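Local coordinates for sortase family protein (Clostridium perfringens, PDB 6IXZ) that probably acts as a class C sortase, a cysteine transpeptidase of the kind that joins pilin subunits covalently into pili, at residues L49-Y63 with L73-K85. Residues are numbered along the deposited sequence; the frame is centred on the assembly and turned at random.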
ATOM      1  N   LEU A  49      -0.816  -7.955 -13.128  1.00 37.58           N
ATOM      2  CA  LEU A  49      -0.220  -9.012 -12.322  1.00 37.72           C
ATOM      3  C   LEU A  49      -0.296 -10.307 -13.114  1.00 39.12           C
ATOM      4  O   LEU A  49      -1.253 -10.522 -13.860  1.00 40.59           O
ATOM      5  CB  LEU A  49      -0.961  -9.172 -10.988  1.00 35.71           C
ATOM      6  CG  LEU A  49      -0.996  -7.958 -10.071  1.00 31.54           C
ATOM      7  CD1 LEU A  49      -1.861  -8.246  -8.864  1.00 30.01           C
ATOM      8  CD2 LEU A  49       0.412  -7.588  -9.637  1.00 32.82           C
ATOM      9  N   PRO A  50       0.711 -11.176 -12.952  1.00 49.16           N
ATOM     10  CA  PRO A  50       0.672 -12.477 -13.614  1.00 51.60           C
ATOM     11  C   PRO A  50      -0.477 -13.345 -13.117  1.00 49.06           C
ATOM     12  O   PRO A  50      -0.914 -13.205 -11.976  1.00 39.36           O
ATOM     13  CB  PRO A  50       2.025 -13.096 -13.258  1.00 51.88           C
ATOM     14  CG  PRO A  50       2.921 -11.931 -12.988  1.00 48.25           C
ATOM     15  CD  PRO A  50       2.036 -10.890 -12.372  1.00 49.48           C
ATOM     16  N   ASP A  51      -0.959 -14.234 -13.979  1.00 60.86           N
ATOM     17  CA  ASP A  51      -2.245 -14.906 -13.771  1.00 59.84           C
ATOM     18  C   ASP A  51      -2.273 -15.683 -12.459  1.00 60.47           C
ATOM     19  O   ASP A  51      -3.268 -15.643 -11.717  1.00 50.36           O
ATOM     20  CB  ASP A  51      -2.534 -15.858 -14.940  1.00 61.54           C
ATOM     21  CG  ASP A  51      -2.721 -15.123 -16.258  1.00 65.63           C
ATOM     22  OD1 ASP A  51      -3.273 -13.999 -16.237  1.00 61.06           O
ATOM     23  OD2 ASP A  51      -2.300 -15.660 -17.310  1.00 58.88           O
ATOM     24  N   TYR A  52      -1.169 -16.372 -12.169  1.00 52.51           N
ATOM     25  CA  TYR A  52      -1.138 -17.346 -11.074  1.00 58.55           C
ATOM     26  C   TYR A  52      -1.138 -16.758  -9.659  1.00 52.48           C
ATOM     27  O   TYR A  52      -1.378 -17.497  -8.699  1.00 52.64           O
ATOM     28  CB  TYR A  52       0.056 -18.288 -11.220  1.00 55.91           C
ATOM     29  CG  TYR A  52       1.377 -17.587 -11.394  1.00 56.04           C
ATOM     30  CD1 TYR A  52       2.106 -17.150 -10.295  1.00 56.19           C
ATOM     31  CD2 TYR A  52       1.913 -17.388 -12.659  1.00 53.80           C
ATOM     32  CE1 TYR A  52       3.344 -16.555 -10.456  1.00 57.93           C
ATOM     33  CE2 TYR A  52       3.148 -16.796 -12.829  1.00 53.30           C
ATOM     34  CZ  TYR A  52       3.858 -16.382 -11.728  1.00 52.15           C
ATOM     35  OH  TYR A  52       5.072 -15.759 -11.905  1.00 59.72           O
ATOM     36  N   LEU A  53      -0.860 -15.458  -9.512  1.00 51.49           N
ATOM     37  CA  LEU A  53      -0.937 -14.825  -8.195  1.00 40.09           C
ATOM     38  C   LEU A  53      -2.362 -14.919  -7.662  1.00 47.63           C
ATOM     39  O   LEU A  53      -2.583 -15.037  -6.456  1.00 44.21           O
ATOM     40  CB  LEU A  53      -0.482 -13.360  -8.249  1.00 42.71           C
ATOM     41  CG  LEU A  53       0.918 -13.059  -8.809  1.00 40.90           C
ATOM     42  CD1 LEU A  53       1.422 -11.700  -8.339  1.00 36.39           C
ATOM     43  CD2 LEU A  53       1.897 -14.147  -8.414  1.00 42.90           C
ATOM     44  N   ASN A  54      -3.323 -14.931  -8.582  1.00 46.47           N
ATOM     45  CA  ASN A  54      -4.739 -14.865  -8.236  1.00 55.21           C
ATOM     46  C   ASN A  54      -5.018 -13.702  -7.280  1.00 50.86           C
ATOM     47  O   ASN A  54      -5.950 -13.731  -6.473  1.00 39.35           O
ATOM     48  CB  ASN A  54      -5.225 -16.200  -7.655  1.00 63.04           C
ATOM     49  CG  ASN A  54      -6.473 -16.710  -8.353  1.00 76.00           C
ATOM     50  OD1 ASN A  54      -7.525 -16.876  -7.732  1.00 85.34           O
ATOM     51  ND2 ASN A  54      -6.385 -16.879  -9.670  1.00 78.56           N
ATOM     52  N   ILE A  55      -4.208 -12.661  -7.397  1.00 51.85           N
ATOM     53  CA  ILE A  55      -4.576 -11.371  -6.855  1.00 45.48           C
ATOM     54  C   ILE A  55      -5.219 -10.570  -7.969  1.00 42.55           C
ATOM     55  O   ILE A  55      -4.633 -10.384  -9.029  1.00 41.34           O
ATOM     56  CB  ILE A  55      -3.360 -10.645  -6.267  1.00 43.37           C
ATOM     57  CG1 ILE A  55      -2.688 -11.567  -5.247  1.00 42.64           C
ATOM     58  CG2 ILE A  55      -3.802  -9.341  -5.614  1.00 43.51           C
ATOM     59  CD1 ILE A  55      -1.454 -10.996  -4.596  1.00 40.84           C
ATOM     60  N   HIS A  56      -6.505 -10.312  -7.809  1.00 39.35           N
ATOM     61  CA  HIS A  56      -7.234  -9.506  -8.764  1.00 47.73           C
ATOM     62  C   HIS A  56      -7.379  -8.120  -8.184  1.00 41.75           C
ATOM     63  O   HIS A  56      -7.496  -7.950  -6.961  1.00 40.41           O
ATOM     64  CB  HIS A  56      -8.625 -10.091  -9.019  1.00 49.31           C
ATOM     65  CG  HIS A  56      -8.611 -11.487  -9.553  1.00 60.37           C
ATOM     66  ND1 HIS A  56      -8.151 -12.560  -8.818  1.00 65.17           N
ATOM     67  CD2 HIS A  56      -9.076 -11.999 -10.717  1.00 64.71           C
ATOM     68  CE1 HIS A  56      -8.289 -13.666  -9.526  1.00 64.55           C
ATOM     69  NE2 HIS A  56      -8.848 -13.353 -10.683  1.00 65.54           N
ATOM     70  N   GLU A  57      -7.416  -7.131  -9.062  1.00 46.00           N
ATOM     71  CA  GLU A  57      -8.106  -5.888  -8.765  1.00 45.03           C
ATOM     72  C   GLU A  57      -9.220  -6.146  -7.759  1.00 40.93           C
ATOM     73  O   GLU A  57     -10.093  -6.983  -7.994  1.00 41.02           O
ATOM     74  CB  GLU A  57      -8.710  -5.317 -10.042  1.00 51.02           C
ATOM     75  CG  GLU A  57      -7.995  -4.092 -10.571  1.00 57.49           C
ATOM     76  CD  GLU A  57      -8.969  -3.062 -11.088  1.00 52.86           C
ATOM     77  OE1 GLU A  57     -10.160  -3.412 -11.232  1.00 43.92           O
ATOM     78  OE2 GLU A  57      -8.559  -1.899 -11.282  1.00 52.97           O
ATOM     79  N   GLY A  58      -9.145  -5.474  -6.612  1.00 36.09           N
ATOM     80  CA  GLY A  58     -10.198  -5.538  -5.607  1.00 30.92           C
ATOM     81  C   GLY A  58      -9.937  -6.497  -4.465  1.00 27.88           C
ATOM     82  O   GLY A  58     -10.662  -6.499  -3.479  1.00 25.35           O
ATOM     83  N   ASP A  59      -8.896  -7.309  -4.572  1.00 28.40           N
ATOM     84  CA  ASP A  59      -8.575  -8.228  -3.479  1.00 29.78           C
ATOM     85  C   ASP A  59      -7.985  -7.452  -2.297  1.00 25.50           C
ATOM     86  O   ASP A  59      -7.331  -6.449  -2.492  1.00 22.81           O
ATOM     87  CB  ASP A  59      -7.611  -9.310  -3.953  1.00 33.11           C
ATOM     88  CG  ASP A  59      -8.274 -10.329  -4.900  1.00 35.92           C
ATOM     89  OD1 ASP A  59      -7.557 -11.224  -5.396  1.00 40.37           O
ATOM     90  OD2 ASP A  59      -9.484 -10.193  -5.201  1.00 33.76           O
ATOM     91  N   VAL A  60      -8.246  -7.888  -1.072  1.00 28.50           N
ATOM     92  CA  VAL A  60      -7.610  -7.259   0.075  1.00 27.59           C
ATOM     93  C   VAL A  60      -6.413  -8.085   0.533  1.00 28.08           C
ATOM     94  O   VAL A  60      -6.503  -9.304   0.687  1.00 26.58           O
ATOM     95  CB  VAL A  60      -8.614  -6.929   1.207  1.00 32.56           C
ATOM     96  CG1 VAL A  60     -10.022  -7.366   0.855  1.00 33.53           C
ATOM     97  CG2 VAL A  60      -8.184  -7.457   2.570  1.00 26.09           C
ATOM     98  N   LEU A  61      -5.295  -7.394   0.716  1.00 27.33           N
ATOM     99  CA  LEU A  61      -3.987  -7.987   0.984  1.00 23.51           C
ATOM    100  C   LEU A  61      -3.609  -7.899   2.465  1.00 22.94           C
ATOM    101  O   LEU A  61      -2.612  -8.473   2.902  1.00 24.86           O
ATOM    102  CB  LEU A  61      -2.928  -7.221   0.198  1.00 26.10           C
ATOM    103  CG  LEU A  61      -3.199  -7.007  -1.289  1.00 25.47           C
ATOM    104  CD1 LEU A  61      -2.092  -6.157  -1.896  1.00 24.84           C
ATOM    105  CD2 LEU A  61      -3.302  -8.353  -1.983  1.00 26.69           C
ATOM    106  N   GLY A  62      -4.365  -7.114   3.215  1.00 17.75           N
ATOM    107  CA  GLY A  62      -4.085  -6.927   4.619  1.00 19.41           C
ATOM    108  C   GLY A  62      -4.549  -5.557   5.047  1.00 17.73           C
ATOM    109  O   GLY A  62      -5.479  -4.996   4.439  1.00 18.86           O
ATOM    110  N   TYR A  63      -3.853  -4.977   6.023  1.00 16.52           N
ATOM    111  CA  TYR A  63      -4.127  -3.606   6.442  1.00 18.86           C
ATOM    112  C   TYR A  63      -2.901  -2.788   6.916  1.00 18.84           C
ATOM    113  O   TYR A  63      -1.817  -3.314   7.187  1.00 20.95           O
ATOM    114  CB  TYR A  63      -5.196  -3.604   7.533  1.00 22.44           C
ATOM    115  CG  TYR A  63      -4.815  -4.409   8.752  1.00 26.08           C
ATOM    116  CD1 TYR A  63      -4.348  -3.784   9.908  1.00 31.17           C
ATOM    117  CD2 TYR A  63      -4.872  -5.799   8.729  1.00 26.59           C
ATOM    118  CE1 TYR A  63      -3.961  -4.535  11.013  1.00 32.98           C
ATOM    119  CE2 TYR A  63      -4.497  -6.552   9.822  1.00 29.42           C
ATOM    120  CZ  TYR A  63      -4.076  -5.921  10.968  1.00 30.78           C
ATOM    121  OH  TYR A  63      -3.721  -6.686  12.053  1.00 40.35           O
ATOM    122  N   LEU A  73      -6.619   0.646   8.376  1.00 20.37           N
ATOM    123  CA  LEU A  73      -7.416   0.559   7.123  1.00 19.29           C
ATOM    124  C   LEU A  73      -7.021  -0.687   6.310  1.00 19.81           C
ATOM    125  O   LEU A  73      -5.834  -1.053   6.275  1.00 19.80           O
ATOM    126  CB  LEU A  73      -7.188   1.805   6.263  1.00 20.61           C
ATOM    127  CG  LEU A  73      -7.755   3.139   6.780  1.00 19.98           C
ATOM    128  CD1 LEU A  73      -7.181   4.317   6.035  1.00 19.42           C
ATOM    129  CD2 LEU A  73      -9.268   3.174   6.748  1.00 24.60           C
ATOM    130  N   PRO A  74      -7.994  -1.307   5.598  1.00 19.89           N
ATOM    131  CA  PRO A  74      -7.659  -2.395   4.661  1.00 19.07           C
ATOM    132  C   PRO A  74      -6.903  -1.847   3.485  1.00 17.03           C
ATOM    133  O   PRO A  74      -7.085  -0.687   3.137  1.00 17.88           O
ATOM    134  CB  PRO A  74      -9.021  -2.928   4.196  1.00 18.04           C
ATOM    135  CG  PRO A  74      -9.992  -1.845   4.521  1.00 19.68           C
ATOM    136  CD  PRO A  74      -9.444  -1.138   5.739  1.00 17.92           C
ATOM    137  N   ILE A  75      -6.089  -2.689   2.877  1.00 17.02           N
ATOM    138  CA  ILE A  75      -5.362  -2.380   1.651  1.00 17.05           C
ATOM    139  C   ILE A  75      -5.815  -3.322   0.541  1.00 16.70           C
ATOM    140  O   ILE A  75      -5.731  -4.542   0.667  1.00 18.00           O
ATOM    141  CB  ILE A  75      -3.848  -2.498   1.845  1.00 19.03           C
ATOM    142  CG1 ILE A  75      -3.355  -1.467   2.855  1.00 20.89           C
ATOM    143  CG2 ILE A  75      -3.102  -2.276   0.532  1.00 21.35           C
ATOM    144  CD1 ILE A  75      -2.218  -2.009   3.679  1.00 23.62           C
ATOM    145  N   TYR A  76      -6.401  -2.729  -0.496  1.00 18.76           N
ATOM    146  CA  TYR A  76      -6.809  -3.438  -1.695  1.00 17.13           C
ATOM    147  C   TYR A  76      -5.657  -3.400  -2.717  1.00 20.93           C
ATOM    148  O   TYR A  76      -4.831  -2.495  -2.702  1.00 20.23           O
ATOM    149  CB  TYR A  76      -8.050  -2.771  -2.308  1.00 19.37           C
ATOM    150  CG  TYR A  76      -9.268  -2.793  -1.412  1.00 23.81           C
ATOM    151  CD1 TYR A  76      -9.462  -1.809  -0.455  1.00 24.01           C
ATOM    152  CD2 TYR A  76     -10.234  -3.797  -1.522  1.00 23.43           C
ATOM    153  CE1 TYR A  76     -10.584  -1.799   0.336  1.00 25.00           C
ATOM    154  CE2 TYR A  76     -11.365  -3.784  -0.732  1.00 24.78           C
ATOM    155  CZ  TYR A  76     -11.515  -2.805   0.217  1.00 25.03           C
ATOM    156  OH  TYR A  76     -12.607  -2.802   1.053  1.00 29.35           O
ATOM    157  N   TYR A  77      -5.640  -4.350  -3.641  1.00 19.12           N
ATOM    158  CA  TYR A  77      -4.874  -4.162  -4.856  1.00 22.31           C
ATOM    159  C   TYR A  77      -5.710  -3.361  -5.850  1.00 23.01           C
ATOM    160  O   TYR A  77      -6.900  -3.645  -6.041  1.00 19.00           O
ATOM    161  CB  TYR A  77      -4.452  -5.489  -5.500  1.00 22.36           C
ATOM    162  CG  TYR A  77      -3.464  -5.246  -6.618  1.00 22.59           C
ATOM    163  CD1 TYR A  77      -3.885  -5.173  -7.956  1.00 25.05           C
ATOM    164  CD2 TYR A  77      -2.168  -4.861  -6.327  1.00 24.82           C
ATOM    165  CE1 TYR A  77      -2.995  -4.866  -8.969  1.00 24.21           C
ATOM    166  CE2 TYR A  77      -1.266  -4.559  -7.331  1.00 24.34           C
ATOM    167  CZ  TYR A  77      -1.695  -4.550  -8.648  1.00 26.76           C
ATOM    168  OH  TYR A  77      -0.805  -4.199  -9.623  1.00 24.52           O
ATOM    169  N   GLY A  78      -5.064  -2.381  -6.476  1.00 20.02           N
ATOM    170  CA  GLY A  78      -5.633  -1.696  -7.628  1.00 22.73           C
ATOM    171  C   GLY A  78      -6.114  -0.321  -7.217  1.00 20.46           C
ATOM    172  O   GLY A  78      -6.214  -0.033  -6.036  1.00 21.93           O
ATOM    173  N   THR A  79      -6.305   0.577  -8.176  1.00 23.84           N
ATOM    174  CA  THR A  79      -6.757   1.935  -7.851  1.00 21.53           C
ATOM    175  C   THR A  79      -7.773   2.458  -8.863  1.00 22.38           C
ATOM    176  O   THR A  79      -7.829   3.640  -9.095  1.00 15.73           O
ATOM    177  CB  THR A  79      -5.604   2.964  -7.858  1.00 24.47           C
ATOM    178  OG1 THR A  79      -4.966   2.993  -9.158  1.00 26.07           O
ATOM    179  CG2 THR A  79      -4.583   2.687  -6.721  1.00 23.64           C
ATOM    180  N   SER A  80      -8.576   1.594  -9.459  1.00 21.09           N
ATOM    181  CA  SER A  80      -9.662   2.109 -10.274  1.00 24.39           C
ATOM    182  C   SER A  80     -10.730   2.705  -9.352  1.00 23.89           C
ATOM    183  O   SER A  80     -10.747   2.455  -8.143  1.00 20.01           O
ATOM    184  CB  SER A  80     -10.230   0.999 -11.155  1.00 26.93           C
ATOM    185  OG  SER A  80     -10.575  -0.116 -10.370  1.00 31.68           O
ATOM    186  N   VAL A  81     -11.565   3.565  -9.923  1.00 19.24           N
ATOM    187  CA  VAL A  81     -12.453   4.437  -9.173  1.00 20.97           C
ATOM    188  C   VAL A  81     -13.348   3.641  -8.221  1.00 20.21           C
ATOM    189  O   VAL A  81     -13.511   3.996  -7.060  1.00 20.62           O
ATOM    190  CB  VAL A  81     -13.284   5.294 -10.147  1.00 21.13           C
ATOM    191  CG1 VAL A  81     -14.378   6.048  -9.410  1.00 25.47           C
ATOM    192  CG2 VAL A  81     -12.361   6.276 -10.855  1.00 25.56           C
ATOM    193  N   ASP A  82     -13.780   2.468  -8.647  1.00 21.47           N
ATOM    194  CA  ASP A  82     -14.621   1.640  -7.789  1.00 23.50           C
ATOM    195  C   ASP A  82     -13.897   1.076  -6.545  1.00 22.59           C
ATOM    196  O   ASP A  82     -14.482   0.940  -5.475  1.00 22.44           O
ATOM    197  CB  ASP A  82     -15.244   0.521  -8.606  1.00 25.82           C
ATOM    198  CG  ASP A  82     -14.227  -0.330  -9.295  1.00 28.35           C
ATOM    199  OD1 ASP A  82     -14.252  -1.551  -9.055  1.00 34.63           O
ATOM    200  OD2 ASP A  82     -13.401   0.206 -10.071  1.00 25.99           O
ATOM    201  N   ILE A  83     -12.594   0.901  -6.636  1.00 20.79           N
ATOM    202  CA  ILE A  83     -11.842   0.413  -5.482  1.00 19.43           C
ATOM    203  C   ILE A  83     -11.431   1.539  -4.554  1.00 17.19           C
ATOM    204  O   ILE A  83     -11.509   1.398  -3.340  1.00 21.94           O
ATOM    205  CB  ILE A  83     -10.610  -0.380  -5.907  1.00 20.53           C
ATOM    206  CG1 ILE A  83     -11.053  -1.746  -6.464  1.00 29.05           C
ATOM    207  CG2 ILE A  83      -9.662  -0.539  -4.717  1.00 22.72           C
ATOM    208  CD1 ILE A  83     -10.460  -2.065  -7.825  1.00 29.63           C
ATOM    209  N   LEU A  84     -11.154   2.708  -5.110  1.00 18.40           N
ATOM    210  CA  LEU A  84     -10.799   3.850  -4.291  1.00 17.66           C
ATOM    211  C   LEU A  84     -11.995   4.417  -3.579  1.00 19.98           C
ATOM    212  O   LEU A  84     -11.835   5.105  -2.575  1.00 12.87           O
ATOM    213  CB  LEU A  84     -10.122   4.958  -5.095  1.00 17.59           C
ATOM    214  CG  LEU A  84      -8.706   4.774  -5.643  1.00 14.65           C
ATOM    215  CD1 LEU A  84      -8.310   5.993  -6.451  1.00 16.42           C
ATOM    216  CD2 LEU A  84      -7.658   4.516  -4.562  1.00 16.26           C
ATOM    217  N   LYS A  85     -13.199   4.138  -4.090  1.00 22.07           N
ATOM    218  CA  LYS A  85     -14.430   4.451  -3.355  1.00 17.41           C
ATOM    219  C   LYS A  85     -14.490   3.647  -2.056  1.00 20.35           C
ATOM    220  O   LYS A  85     -15.048   4.132  -1.070  1.00 19.00           O
ATOM    221  CB  LYS A  85     -15.679   4.170  -4.202  1.00 19.12           C
ATOM    222  CG  LYS A  85     -16.039   5.254  -5.205  1.00 20.30           C
ATOM    223  CD  LYS A  85     -17.222   4.801  -6.071  1.00 20.23           C
ATOM    224  CE  LYS A  85     -17.507   5.799  -7.188  1.00 25.01           C
ATOM    225  NZ  LYS A  85     -18.851   5.584  -7.801  1.00 20.90           N
TER
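Leu49 and Tyr77 approach from opposite directions, and CD1 of Leu49 lies over one face of the Tyr77 ring, 3.7 Å from its centroid, a CH-pi contact. A chi1 of -170° turns the ring of Tyr77, last in its strand, toward the segment that follows helix 23-41. Ile55 crosses this side chain at about a right angle, its CG2 3.9 Å from Tyr77 CB, while Val90 and Leu96 add apolar cover. Beyond the ring, strands 60-63 and 73-77 pair antiparallel in the first hairpin of the sortase beta-fold. Leu61 N donates to Ile75 O (2.9 Å), Ile75 N to Gly62 O, and Tyr77 N to Asp59 O (2.9 Å). The type II turn from His56 to Asp59 continues the pairing, Gly58 N giving a nearly straight bond to Tyr77 O (3.0 Å, 174°). Gly58 O lies at the edge of the Tyr76 ring, in its plane, 3.4 Å from Tyr76 CD2. At the polar rim the bent Glu57 chain passes Ile83 CD1, and Glu57 OE2 lies 2.8 Å from OG of Ser80, just before helix 81-86. Asp82 OD2 lies 2.9 Å from Ser80 OG too, so two carboxylates compete for one proton, a link probably less definite than the backbone bonds.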